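Local coordinates for exotoxin A (PDB 1IKP), which transfers ADP-ribose from NAD to elongation factor 2 of eukaryotic cells, a modification that stops protein synthesis, at residues Glu119-Asn124 / Asp236-Pro241; Trp187-Ser192 / Cys214-Thr219; Lys194-Leu199 / Asp203-Tyr208; Cys372-Gly377 / Tyr502-Ser507; Ser506-Phe511 / Ala596-Ala601. The protein carries 2 engineered substitutions. One frame throughout, in Å; residues are numbered along the deposited sequence.

Contact 1: Glu119-Asn124 / Asp236-Pro241; sequences ELNAGN and DLDIKP
Asn121 reaches across to Asp238 at the surface of the receptor-binding region, where a hairpin loop meets the long loop leading into strand 245-248. Starting at CB, the Asn121 side chain heads for the 236-241 segment, and chi1 of 61° sets CG between the backbone N and the carbonyl carbon. At the end of the chain, OD1 turns back into its own loop: it accepts a hydrogen bond from the backbone N of Gln125 and also lies 2.9 Å from Gly123 N. ND2, too, has a hydrogen bond to a residue adjoining the segments; across the gap its nearest atoms are Asp238 OD2 at 3.5 Å and Asp238 CB at 4.2 Å. The two side chains cross at about a right angle, their amide and carboxylate planes 50° apart.

Behind Asn121, a type I beta turn from Asn121 to Asn124 is closed by Asn124 N bonding to Asn121 O (2.8 Å), at the tip of the hairpin between strands 112-120 and 126-136. Asp236 and Asp238 both make backbone hydrogen bonds to Leu126, so that residue holds the second segment beside the hairpin. What remains between the side chains is a long approach of an amide nitrogen to a carboxylate oxygen at an exposed rim, probably mildly attractive, while the backbone bonds to Leu126 set how the two loops lie.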
# COMPACT_ATOMS: atom_id res chain seq x y z
N GLU A 119 -4.90 -11.80 -19.29
CA GLU A 119 -5.82 -12.41 -20.24
C GLU A 119 -5.51 -11.78 -21.60
O GLU A 119 -5.25 -10.59 -21.70
CB GLU A 119 -7.24 -12.17 -19.80
CG GLU A 119 -7.46 -12.75 -18.41
CD GLU A 119 -8.91 -12.93 -18.06
OE1 GLU A 119 -9.40 -12.23 -17.15
OE2 GLU A 119 -9.56 -13.76 -18.73
N LEU A 120 -5.52 -12.59 -22.66
CA LEU A 120 -5.18 -12.12 -24.00
C LEU A 120 -6.35 -12.26 -24.96
O LEU A 120 -7.08 -13.25 -24.90
CB LEU A 120 -3.99 -12.93 -24.51
CG LEU A 120 -2.80 -13.07 -23.55
CD1 LEU A 120 -1.87 -14.17 -24.03
CD2 LEU A 120 -2.06 -11.74 -23.43
N ASN A 121 -6.52 -11.27 -25.84
CA ASN A 121 -7.60 -11.34 -26.82
C ASN A 121 -7.11 -12.11 -28.05
O ASN A 121 -5.99 -12.59 -28.07
CB ASN A 121 -8.10 -9.94 -27.23
CG ASN A 121 -7.02 -9.07 -27.86
OD1 ASN A 121 -6.05 -9.56 -28.43
ND2 ASN A 121 -7.21 -7.75 -27.78
N ALA A 122 -7.97 -12.22 -29.06
CA ALA A 122 -7.60 -12.95 -30.28
C ALA A 122 -6.33 -12.39 -30.92
O ALA A 122 -5.49 -13.15 -31.40
CB ALA A 122 -8.75 -12.89 -31.27
N GLY A 123 -6.21 -11.07 -30.92
CA GLY A 123 -5.04 -10.43 -31.50
C GLY A 123 -3.78 -10.65 -30.68
O GLY A 123 -2.72 -10.11 -31.00
N ASN A 124 -3.90 -11.45 -29.62
CA ASN A 124 -2.78 -11.76 -28.75
C ASN A 124 -2.35 -10.53 -27.96
O ASN A 124 -1.21 -10.43 -27.49
CB ASN A 124 -1.60 -12.29 -29.57
CG ASN A 124 -0.54 -12.96 -28.71
OD1 ASN A 124 0.56 -13.25 -29.17
ND2 ASN A 124 -0.88 -13.22 -27.45
N ASP A 236 1.37 -6.80 -26.95
CA ASP A 236 0.95 -5.46 -27.30
C ASP A 236 -0.20 -5.20 -26.33
O ASP A 236 -0.90 -6.14 -25.95
CB ASP A 236 0.45 -5.39 -28.74
CG ASP A 236 1.56 -5.56 -29.75
OD1 ASP A 236 2.61 -4.89 -29.60
OD2 ASP A 236 1.40 -6.36 -30.70
N LEU A 237 -0.40 -3.95 -25.95
CA LEU A 237 -1.45 -3.62 -25.00
C LEU A 237 -2.78 -3.14 -25.59
O LEU A 237 -2.82 -2.43 -26.60
CB LEU A 237 -0.95 -2.56 -24.01
CG LEU A 237 0.41 -2.77 -23.33
CD1 LEU A 237 0.71 -1.55 -22.46
CD2 LEU A 237 0.39 -4.04 -22.48
N ASP A 238 -3.86 -3.57 -24.95
CA ASP A 238 -5.22 -3.18 -25.30
C ASP A 238 -5.92 -3.41 -23.96
O ASP A 238 -7.05 -3.92 -23.88
CB ASP A 238 -5.80 -4.09 -26.39
CG ASP A 238 -7.13 -3.59 -26.89
OD1 ASP A 238 -7.29 -2.35 -26.98
OD2 ASP A 238 -8.02 -4.41 -27.20
N ILE A 239 -5.21 -3.02 -22.90
CA ILE A 239 -5.68 -3.22 -21.54
C ILE A 239 -6.70 -2.24 -20.99
O ILE A 239 -6.71 -1.06 -21.33
CB ILE A 239 -4.48 -3.24 -20.56
CG1 ILE A 239 -3.76 -1.89 -20.56
CG2 ILE A 239 -3.49 -4.32 -20.98
CD1 ILE A 239 -2.57 -1.84 -19.63
N LYS A 240 -7.58 -2.77 -20.14
CA LYS A 240 -8.61 -1.96 -19.50
C LYS A 240 -7.87 -1.13 -18.44
O LYS A 240 -6.97 -1.63 -17.77
CB LYS A 240 -9.64 -2.87 -18.83
CG LYS A 240 -10.83 -2.14 -18.23
CD LYS A 240 -11.82 -3.11 -17.62
CE LYS A 240 -12.99 -2.37 -16.98
NZ LYS A 240 -13.94 -3.31 -16.34
N PRO A 241 -8.25 0.16 -18.30
CA PRO A 241 -7.67 1.13 -17.35
C PRO A 241 -7.73 0.78 -15.86
O PRO A 241 -7.47 1.63 -15.02
CB PRO A 241 -8.45 2.41 -17.66
CG PRO A 241 -8.78 2.26 -19.11
CD PRO A 241 -9.22 0.82 -19.18

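Contact 2: Trp187-Ser192 / Cys214-Thr219; sequences WSEWAS and CNLDDT
Glu189 and Leu216 make the close-packed half of this contact. The glutamate points its CB at the 214-219 segment, and its CG lies 3.9 Å from Leu216 CD2. The same methyl also lies 4.1 Å from Glu189 OE2, because the chain folds over at chi2 (88°) and brings the carboxylate back alongside the leucine branch. Trp220 touches Glu189 as well, and Leu216 is backed by Glu221, both from helix 218-221.

The other half is wet. Between the carboxylate and Asp217 there is no direct bond; two waters fill the gap instead. Water 1 donates to Glu189 OE2 and to Asp217 O, each at 2.8 Å. Water 2 accepts from Asp217 N at 2.9 Å; its separation from Glu189 OE2, 2.5 Å, is unusually short, so that side of the bridge is doubtful in detail. Asp217 occupies the N-cap position of helix 218-221, but its side chain makes no capping bond, and the N and O bridged by water are its backbone atoms. Cys214, at the start of the segment, is tied by disulfide to Cys197.

Charge gathers here too. Besides its water contacts, OE2 forms a salt bridge with Arg186 NE, and Asp217 OD2 has a long, weak ion pair with NH2 of that arginine. With Glu189 OE2 only 5.7 Å from Asp217 OD1, Arg186 would be expected to ease the repulsion between the two acids. On the carboxylate's other oxygen, OE1 receives a weak bond from Ser188 OG.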
# COMPACT_ATOMS: atom_id res chain seq x y z
N TRP A 187 14.32 -2.86 -2.18
CA TRP A 187 13.21 -3.74 -2.58
C TRP A 187 11.84 -3.09 -2.45
O TRP A 187 10.82 -3.77 -2.36
CB TRP A 187 13.23 -5.05 -1.78
CG TRP A 187 14.35 -5.97 -2.13
CD1 TRP A 187 15.48 -6.21 -1.39
CD2 TRP A 187 14.44 -6.81 -3.28
NE1 TRP A 187 16.26 -7.15 -2.02
CE2 TRP A 187 15.64 -7.54 -3.18
CE3 TRP A 187 13.61 -7.02 -4.40
CZ2 TRP A 187 16.05 -8.46 -4.15
CZ3 TRP A 187 14.01 -7.95 -5.37
CH2 TRP A 187 15.22 -8.65 -5.24
N SER A 188 11.79 -1.76 -2.45
CA SER A 188 10.50 -1.09 -2.32
C SER A 188 9.55 -1.32 -3.50
O SER A 188 8.35 -1.47 -3.31
CB SER A 188 10.70 0.41 -2.09
OG SER A 188 11.48 0.98 -3.12
N GLU A 189 10.08 -1.34 -4.72
CA GLU A 189 9.23 -1.53 -5.88
C GLU A 189 8.52 -2.89 -5.87
O GLU A 189 7.38 -3.01 -6.29
CB GLU A 189 10.06 -1.39 -7.17
CG GLU A 189 10.69 -0.00 -7.38
CD GLU A 189 12.07 0.15 -6.74
OE1 GLU A 189 12.52 -0.74 -5.97
OE2 GLU A 189 12.73 1.19 -7.01
N TRP A 190 9.23 -3.90 -5.37
CA TRP A 190 8.73 -5.28 -5.29
C TRP A 190 7.38 -5.36 -4.57
O TRP A 190 6.51 -6.12 -4.96
CB TRP A 190 9.78 -6.14 -4.59
CG TRP A 190 9.39 -7.57 -4.33
CD1 TRP A 190 8.87 -8.09 -3.16
CD2 TRP A 190 9.50 -8.66 -5.24
NE1 TRP A 190 8.65 -9.44 -3.31
CE2 TRP A 190 9.03 -9.82 -4.57
CE3 TRP A 190 9.94 -8.79 -6.58
CZ2 TRP A 190 8.99 -11.07 -5.19
CZ3 TRP A 190 9.90 -10.03 -7.18
CH2 TRP A 190 9.42 -11.16 -6.48
N ALA A 191 7.20 -4.54 -3.56
CA ALA A 191 5.97 -4.57 -2.78
C ALA A 191 4.88 -3.61 -3.27
O ALA A 191 3.75 -3.62 -2.77
CB ALA A 191 6.30 -4.29 -1.31
N SER A 192 5.20 -2.79 -4.27
CA SER A 192 4.23 -1.82 -4.76
C SER A 192 3.88 -2.03 -6.21
O SER A 192 4.30 -3.01 -6.83
CB SER A 192 4.77 -0.39 -4.61
OG SER A 192 5.81 -0.18 -5.55
N CYS A 214 7.34 5.68 -14.19
CA CYS A 214 7.91 4.80 -13.18
C CYS A 214 8.84 5.58 -12.26
O CYS A 214 8.89 5.35 -11.05
CB CYS A 214 8.69 3.66 -13.84
SG CYS A 214 7.62 2.34 -14.50
N ASN A 215 9.58 6.52 -12.85
CA ASN A 215 10.51 7.36 -12.11
C ASN A 215 11.28 6.56 -11.06
O ASN A 215 11.25 6.88 -9.87
CB ASN A 215 9.75 8.51 -11.45
CG ASN A 215 10.66 9.47 -10.72
OD1 ASN A 215 11.70 9.89 -11.24
ND2 ASN A 215 10.28 9.83 -9.50
N LEU A 216 11.97 5.52 -11.50
CA LEU A 216 12.72 4.68 -10.58
C LEU A 216 14.00 5.30 -10.06
O LEU A 216 14.67 6.08 -10.77
CB LEU A 216 13.09 3.35 -11.25
CG LEU A 216 11.98 2.45 -11.79
CD1 LEU A 216 12.62 1.22 -12.43
CD2 LEU A 216 11.05 2.03 -10.66
N ASP A 217 14.35 4.96 -8.83
CA ASP A 217 15.58 5.42 -8.23
C ASP A 217 16.68 4.70 -9.01
O ASP A 217 16.40 3.73 -9.72
CB ASP A 217 15.63 5.03 -6.75
CG ASP A 217 14.78 5.95 -5.88
OD1 ASP A 217 13.94 6.69 -6.43
OD2 ASP A 217 14.96 5.92 -4.64
N ASP A 218 17.91 5.17 -8.87
CA ASP A 218 19.04 4.60 -9.61
C ASP A 218 19.20 3.08 -9.62
O ASP A 218 19.46 2.50 -10.67
CB ASP A 218 20.35 5.23 -9.13
CG ASP A 218 20.43 6.71 -9.42
OD1 ASP A 218 20.02 7.12 -10.53
OD2 ASP A 218 20.90 7.47 -8.54
N THR A 219 19.03 2.44 -8.47
CA THR A 219 19.19 0.99 -8.37
C THR A 219 18.51 0.18 -9.47
O THR A 219 19.17 -0.56 -10.22
CB THR A 219 18.67 0.47 -7.01
OG1 THR A 219 19.39 1.12 -5.95
CG2 THR A 219 18.88 -1.04 -6.90
O HOH W 1 15.27 1.82 -7.95
O HOH W 2 12.18 3.63 -7.41

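Contact 3: Lys194-Leu199 / Asp203-Tyr208; sequences KVLCLL and DGVYNY
Tyr206 leaves its helix with CG trans to the backbone N (chi1 -177°), while Cys197 holds SG trans to its carbonyl carbon (chi1 -64°); together these torsions bring the sulfur over one face of the ring. The result is a sulfur-aromatic contact, SG standing 3.9 Å from the Tyr206 ring centroid and 29° off the normal. It is displaced toward the root of the ring, with Tyr206 CG just 3.4 Å from SG. At the far end Lys194 runs past the phenol with its chain extended: its CG lies 3.6 Å from Tyr206 CZ, its CE 3.5 Å from the OH. Lys194 NZ continues beyond to hydrogen-bond Cys214 O. Leu196 CD1 meets Val205 CG1 at 4.1 Å.

Polar groups are linked through water. Tyr206 N, in the first turn of the helix, donates to water 3 at 3.0 Å, and that water passes a weak bond to Leu196 O.

The sulfur continues as the disulfide to Cys214, which also touches the Tyr206 ring. Val195 and Leu196 lie on Ile132 of strand 126-136, Val195 and Leu199 on Leu102 of strand 97-106, and helix 205-210 sets Val205 on Met129 of strand 126-136.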
# COMPACT_ATOMS: atom_id res chain seq x y z
N LYS A 194 5.03 -0.50 -8.55
CA LYS A 194 6.20 -0.31 -9.39
C LYS A 194 6.94 -1.59 -9.70
O LYS A 194 7.93 -1.57 -10.43
CB LYS A 194 7.15 0.74 -8.79
CG LYS A 194 6.55 2.15 -8.82
CD LYS A 194 7.61 3.21 -8.53
CE LYS A 194 6.99 4.60 -8.55
NZ LYS A 194 8.07 5.60 -8.30
N VAL A 195 6.49 -2.71 -9.14
CA VAL A 195 7.16 -3.97 -9.46
C VAL A 195 7.06 -4.19 -10.98
O VAL A 195 7.94 -4.81 -11.59
CB VAL A 195 6.53 -5.17 -8.66
CG1 VAL A 195 5.05 -5.38 -9.03
CG2 VAL A 195 7.32 -6.43 -8.92
N LEU A 196 6.00 -3.66 -11.58
CA LEU A 196 5.80 -3.80 -13.03
C LEU A 196 6.88 -3.05 -13.80
O LEU A 196 7.21 -3.40 -14.92
CB LEU A 196 4.41 -3.32 -13.43
CG LEU A 196 3.25 -4.09 -12.76
CD1 LEU A 196 1.94 -3.67 -13.36
CD2 LEU A 196 3.45 -5.61 -12.94
N CYS A 197 7.43 -2.02 -13.17
CA CYS A 197 8.48 -1.21 -13.77
C CYS A 197 9.79 -1.99 -13.88
O CYS A 197 10.69 -1.60 -14.61
CB CYS A 197 8.70 0.05 -12.93
SG CYS A 197 7.27 1.18 -12.86
N LEU A 198 9.90 -3.09 -13.14
CA LEU A 198 11.12 -3.90 -13.20
C LEU A 198 11.07 -4.93 -14.33
O LEU A 198 12.09 -5.55 -14.68
CB LEU A 198 11.32 -4.66 -11.89
CG LEU A 198 11.23 -3.89 -10.59
CD1 LEU A 198 11.55 -4.82 -9.45
CD2 LEU A 198 12.19 -2.73 -10.60
N LEU A 199 9.89 -5.10 -14.91
CA LEU A 199 9.68 -6.14 -15.92
C LEU A 199 9.61 -5.59 -17.34
O LEU A 199 8.64 -4.96 -17.73
CB LEU A 199 8.38 -6.89 -15.57
CG LEU A 199 8.26 -7.33 -14.09
CD1 LEU A 199 6.89 -7.93 -13.86
CD2 LEU A 199 9.37 -8.30 -13.74
N ASP A 203 6.75 -3.22 -20.23
CA ASP A 203 7.06 -1.79 -20.35
C ASP A 203 5.85 -0.99 -20.80
O ASP A 203 5.14 -1.40 -21.72
CB ASP A 203 8.21 -1.57 -21.33
CG ASP A 203 9.53 -2.07 -20.81
OD1 ASP A 203 9.85 -1.80 -19.63
OD2 ASP A 203 10.27 -2.72 -21.58
N GLY A 204 5.61 0.14 -20.13
CA GLY A 204 4.48 0.99 -20.48
C GLY A 204 3.20 0.76 -19.71
O GLY A 204 2.31 1.62 -19.68
N VAL A 205 3.08 -0.40 -19.06
CA VAL A 205 1.86 -0.69 -18.33
C VAL A 205 1.69 0.21 -17.10
O VAL A 205 0.60 0.74 -16.86
CB VAL A 205 1.81 -2.18 -17.88
CG1 VAL A 205 0.56 -2.43 -17.03
CG2 VAL A 205 1.79 -3.08 -19.11
N TYR A 206 2.75 0.36 -16.32
CA TYR A 206 2.66 1.18 -15.13
C TYR A 206 2.30 2.61 -15.51
O TYR A 206 1.38 3.20 -14.95
CB TYR A 206 3.99 1.15 -14.37
CG TYR A 206 3.94 1.94 -13.09
CD1 TYR A 206 3.50 1.36 -11.90
CD2 TYR A 206 4.30 3.29 -13.07
CE1 TYR A 206 3.41 2.10 -10.73
CE2 TYR A 206 4.22 4.03 -11.91
CZ TYR A 206 3.77 3.44 -10.75
OH TYR A 206 3.67 4.18 -9.60
N ASN A 207 3.00 3.18 -16.49
CA ASN A 207 2.69 4.55 -16.89
C ASN A 207 1.22 4.72 -17.26
O ASN A 207 0.58 5.69 -16.84
CB ASN A 207 3.56 4.98 -18.08
CG ASN A 207 3.24 6.39 -18.53
OD1 ASN A 207 3.39 7.35 -17.76
ND2 ASN A 207 2.79 6.53 -19.77
N TYR A 208 0.69 3.80 -18.05
CA TYR A 208 -0.70 3.89 -18.45
C TYR A 208 -1.70 3.76 -17.29
O TYR A 208 -2.60 4.59 -17.15
CB TYR A 208 -1.02 2.85 -19.53
CG TYR A 208 -2.47 2.87 -19.96
CD1 TYR A 208 -3.03 3.99 -20.58
CD2 TYR A 208 -3.29 1.75 -19.77
CE1 TYR A 208 -4.37 4.00 -21.00
CE2 TYR A 208 -4.62 1.75 -20.18
CZ TYR A 208 -5.15 2.87 -20.79
OH TYR A 208 -6.47 2.84 -21.21
O HOH W 3 5.24 -1.26 -16.50
O HOH W 4 8.24 -2.13 -17.24

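Contact 4: Cys372-Gly377 / Tyr502-Ser507; sequences CPVAAG and YVPRSS
Val374 and Pro504 supply the apolar part of the contact. Val374 presents its branch point rather than a methyl: CB sits 3.9 Å from Pro504 CG, while both methyls stay farther from that ring carbon. A chi1 of -60° spreads CG1 and CG2 away from the point of approach.

The polar link is indirect, with one water spanning the gap. Water 5 donates to Val374 O at 2.7 Å and is hydrogen-bonded to Ser506 OG at the same distance. Ser506 carries OG between its backbone N and carbonyl carbon (chi1 53°), which turns the hydroxyl toward the other segment. The methyl of Ala375 lies alongside, its CB 4.0 Å from Ser506 OG.

This is a junction between domains: residues 372-377 form the loop after strand 367-371 in domain Ib, which joins the sheet of the binding domain, and the Cys372-Cys379 disulfide ties that loop. Facing it, 502-507 end the middle strand, 497-504, of a three-stranded antiparallel sheet in the catalytic, ADP-ribosyltransferase domain. Tyr434, on the neighbouring strand 434-442, also touches Val374. Nearby, Ala376 O and Gly377 O are both held by the guanidinium of Arg563, extending the link with hydrogen bonds.

Internal hydrogen bonds shape the catalytic side where the strand gives way to a 3-10 turn. Pro504 O accepts twice from Ser507: from its backbone N at 2.9 Å and from OG at 2.8 Å. The hydroxyl lies in the carbonyl plane, with a C=O...OG angle of 158°.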
# COMPACT_ATOMS: atom_id res chain seq x y z
N CYS A 372 -3.15 4.00 -6.97
CA CYS A 372 -4.14 4.97 -7.41
C CYS A 372 -3.67 6.21 -8.12
O CYS A 372 -2.79 6.88 -7.63
CB CYS A 372 -4.94 5.42 -6.19
SG CYS A 372 -5.73 4.07 -5.24
N PRO A 373 -4.27 6.53 -9.28
CA PRO A 373 -3.90 7.74 -10.01
C PRO A 373 -4.36 8.93 -9.17
O PRO A 373 -5.45 8.88 -8.61
CB PRO A 373 -4.71 7.63 -11.30
CG PRO A 373 -4.86 6.16 -11.50
CD PRO A 373 -5.13 5.66 -10.10
N VAL A 374 -3.54 9.98 -9.09
CA VAL A 374 -3.90 11.15 -8.28
C VAL A 374 -4.99 12.05 -8.86
O VAL A 374 -5.66 12.77 -8.11
CB VAL A 374 -2.68 12.06 -8.02
CG1 VAL A 374 -1.60 11.29 -7.28
CG2 VAL A 374 -2.14 12.61 -9.34
N ALA A 375 -5.19 12.01 -10.17
CA ALA A 375 -6.18 12.88 -10.79
C ALA A 375 -7.54 12.27 -11.02
O ALA A 375 -8.54 12.98 -11.10
CB ALA A 375 -5.63 13.43 -12.11
N ALA A 376 -7.59 10.95 -11.13
CA ALA A 376 -8.85 10.27 -11.35
C ALA A 376 -9.79 10.58 -10.19
O ALA A 376 -9.41 11.27 -9.25
CB ALA A 376 -8.62 8.77 -11.46
N GLY A 377 -11.02 10.08 -10.28
CA GLY A 377 -11.97 10.30 -9.21
C GLY A 377 -11.56 9.38 -8.08
O GLY A 377 -10.36 9.17 -7.87
N TYR A 502 0.40 19.15 0.96
CA TYR A 502 0.23 19.47 -0.45
C TYR A 502 -0.80 18.55 -1.08
O TYR A 502 -0.97 17.40 -0.65
CB TYR A 502 1.55 19.24 -1.19
CG TYR A 502 2.65 20.20 -0.85
CD1 TYR A 502 3.32 20.10 0.37
CD2 TYR A 502 2.99 21.24 -1.70
CE1 TYR A 502 4.30 21.02 0.73
CE2 TYR A 502 3.98 22.19 -1.35
CZ TYR A 502 4.63 22.06 -0.13
OH TYR A 502 5.60 22.97 0.24
N VAL A 503 -1.46 19.04 -2.13
CA VAL A 503 -2.40 18.23 -2.89
C VAL A 503 -2.16 18.48 -4.38
O VAL A 503 -1.51 19.46 -4.77
CB VAL A 503 -3.87 18.57 -2.61
CG1 VAL A 503 -4.23 18.19 -1.20
CG2 VAL A 503 -4.15 20.04 -2.90
N PRO A 504 -2.63 17.58 -5.25
CA PRO A 504 -2.44 17.82 -6.68
C PRO A 504 -3.26 19.08 -7.02
O PRO A 504 -4.34 19.28 -6.47
CB PRO A 504 -3.07 16.60 -7.34
CG PRO A 504 -2.91 15.54 -6.32
CD PRO A 504 -3.18 16.23 -4.99
N ARG A 505 -2.75 19.93 -7.92
CA ARG A 505 -3.50 21.12 -8.30
C ARG A 505 -4.85 20.73 -8.88
O ARG A 505 -5.81 21.48 -8.76
CB ARG A 505 -2.78 21.95 -9.36
CG ARG A 505 -1.48 22.59 -8.94
CD ARG A 505 -1.09 23.75 -9.89
NE ARG A 505 -1.98 24.90 -9.76
CZ ARG A 505 -1.78 25.91 -8.91
NH1 ARG A 505 -0.72 25.93 -8.13
NH2 ARG A 505 -2.65 26.91 -8.84
N SER A 506 -4.91 19.58 -9.54
CA SER A 506 -6.17 19.13 -10.12
C SER A 506 -7.27 18.95 -9.07
O SER A 506 -8.44 18.87 -9.43
CB SER A 506 -5.96 17.84 -10.91
OG SER A 506 -5.33 16.84 -10.12
N SER A 507 -6.90 18.89 -7.79
CA SER A 507 -7.90 18.74 -6.72
C SER A 507 -8.43 20.08 -6.21
O SER A 507 -9.40 20.10 -5.46
CB SER A 507 -7.30 17.98 -5.54
OG SER A 507 -6.49 18.83 -4.76
O HOH W 5 -6.51 15.30 -8.21

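Contact 5: Ser506-Phe511 / Ala596-Ala601; sequences SSLPGF and ALPDYA
Phe511 and Tyr600 join the catalytic domain's strand 511-513, an outer strand of a mixed four-stranded sheet, to the extended C-terminal tail. Their side chains run side by side, pointing the same way. The ring planes are only 21° apart, but they are slid past each other, centroids 5.4 Å apart, so overlap is slight. What touches is Phe511 CB on Tyr600 CD1 at 3.4 Å and Phe511 CD2 on Tyr600 CE1 at 3.5 Å. A second apolar pair crosses at about a right angle, Leu508 CD2 meeting Pro598 CG at 3.8 Å.

Backbone bonds hold these groups in place. Ala601 N donates to Phe511 O at 3.1 Å, and Ala601 also pairs with the backbone of Arg513, whose side chain adds a bond from NE to Tyr600 O. Within 506-511, a 3-10 turn brings Phe511 N onto Leu508 O (2.9 Å), fixing how Leu508 and Phe511 are spaced.

Farther out, Val437 of strand 434-442 touches both aromatic side chains, and Leu560 of helix 558-562 touches Phe511. Two carbonyls border the aromatics: Ser507 O lies at the edge of the Phe511 ring, in its plane, and Pro598 O sits over the centre of the Tyr600 ring, 3.7 Å above it.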
# COMPACT_ATOMS: atom_id res chain seq x y z
N SER A 506 -4.91 19.58 -9.54
CA SER A 506 -6.17 19.13 -10.12
C SER A 506 -7.27 18.95 -9.07
O SER A 506 -8.44 18.87 -9.43
CB SER A 506 -5.96 17.84 -10.91
OG SER A 506 -5.33 16.84 -10.12
N SER A 507 -6.90 18.89 -7.79
CA SER A 507 -7.90 18.74 -6.72
C SER A 507 -8.43 20.08 -6.21
O SER A 507 -9.40 20.10 -5.46
CB SER A 507 -7.30 17.98 -5.54
OG SER A 507 -6.49 18.83 -4.76
N LEU A 508 -7.81 21.19 -6.63
CA LEU A 508 -8.26 22.49 -6.12
C LEU A 508 -9.72 22.85 -6.33
O LEU A 508 -10.31 23.49 -5.48
CB LEU A 508 -7.38 23.63 -6.66
CG LEU A 508 -5.95 23.70 -6.10
CD1 LEU A 508 -5.22 24.87 -6.75
CD2 LEU A 508 -5.98 23.84 -4.56
N PRO A 509 -10.32 22.43 -7.47
CA PRO A 509 -11.74 22.78 -7.65
C PRO A 509 -12.65 22.22 -6.54
O PRO A 509 -13.79 22.66 -6.39
CB PRO A 509 -12.07 22.20 -9.02
CG PRO A 509 -10.79 22.35 -9.75
CD PRO A 509 -9.76 21.88 -8.72
N GLY A 510 -12.16 21.24 -5.79
CA GLY A 510 -12.94 20.68 -4.70
C GLY A 510 -12.73 21.35 -3.35
O GLY A 510 -13.27 20.89 -2.35
N PHE A 511 -11.98 22.45 -3.33
CA PHE A 511 -11.73 23.18 -2.09
C PHE A 511 -12.68 24.37 -2.00
O PHE A 511 -12.67 25.25 -2.86
CB PHE A 511 -10.29 23.71 -2.04
CG PHE A 511 -9.27 22.69 -1.61
CD1 PHE A 511 -8.97 21.60 -2.42
CD2 PHE A 511 -8.59 22.84 -0.39
CE1 PHE A 511 -8.01 20.66 -2.03
CE2 PHE A 511 -7.63 21.91 0.01
CZ PHE A 511 -7.34 20.82 -0.83
N ALA A 596 1.78 30.92 1.04
CA ALA A 596 0.48 31.53 0.78
C ALA A 596 -0.44 30.34 0.41
O ALA A 596 0.04 29.28 -0.03
CB ALA A 596 0.57 32.52 -0.37
N LEU A 597 -1.74 30.51 0.60
CA LEU A 597 -2.71 29.44 0.31
C LEU A 597 -3.49 29.73 -0.98
O LEU A 597 -3.56 30.89 -1.42
CB LEU A 597 -3.70 29.30 1.49
CG LEU A 597 -3.24 28.79 2.87
CD1 LEU A 597 -2.28 27.63 2.69
CD2 LEU A 597 -2.61 29.88 3.68
N PRO A 598 -4.05 28.69 -1.63
CA PRO A 598 -4.81 28.90 -2.88
C PRO A 598 -6.10 29.66 -2.66
O PRO A 598 -6.57 29.80 -1.55
CB PRO A 598 -5.14 27.48 -3.36
CG PRO A 598 -4.18 26.61 -2.66
CD PRO A 598 -3.96 27.25 -1.32
N ASP A 599 -6.69 30.08 -3.78
CA ASP A 599 -7.96 30.80 -3.80
C ASP A 599 -9.06 29.73 -3.86
O ASP A 599 -9.18 29.03 -4.87
CB ASP A 599 -7.98 31.69 -5.04
CG ASP A 599 -9.34 32.31 -5.33
OD1 ASP A 599 -9.37 33.25 -6.14
OD2 ASP A 599 -10.36 31.85 -4.78
N TYR A 600 -9.83 29.61 -2.78
CA TYR A 600 -10.89 28.62 -2.63
C TYR A 600 -12.26 29.14 -3.08
O TYR A 600 -12.54 30.33 -2.95
CB TYR A 600 -10.97 28.18 -1.17
CG TYR A 600 -9.68 27.58 -0.61
CD1 TYR A 600 -8.86 26.76 -1.40
CD2 TYR A 600 -9.32 27.80 0.71
CE1 TYR A 600 -7.71 26.17 -0.87
CE2 TYR A 600 -8.16 27.22 1.25
CZ TYR A 600 -7.37 26.40 0.45
OH TYR A 600 -6.27 25.79 1.00
N ALA A 601 -13.11 28.23 -3.54
CA ALA A 601 -14.45 28.58 -4.03
C ALA A 601 -15.41 28.91 -2.91
O ALA A 601 -15.52 28.18 -1.93
CB ALA A 601 -15.00 27.42 -4.85

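In the fold
The five contacts fall into two groups. Contacts 1, 2 and 3 lie in the binding region, with contact 3 enclosed along the chain by contact 2, and contact 2 by contact 1. Contacts 2 and 3 have centres about 10 Å apart and share the Cys197-Cys214 disulfide; helix 205-210 joins contact 3 to contact 1, about 16 Å away between centres, through Val205 and Tyr208. Contacts 4 and 5 follow in sequence, share Ser506 and Ser507, and have centres about 12 Å apart. Contact 4 sets the domain Ib loop, from the sheet shared with the binding part, against the catalytic domain, whereas contact 5, about 39 Å from contact 1 between centres, ties the C-terminal tail onto the catalytic domain.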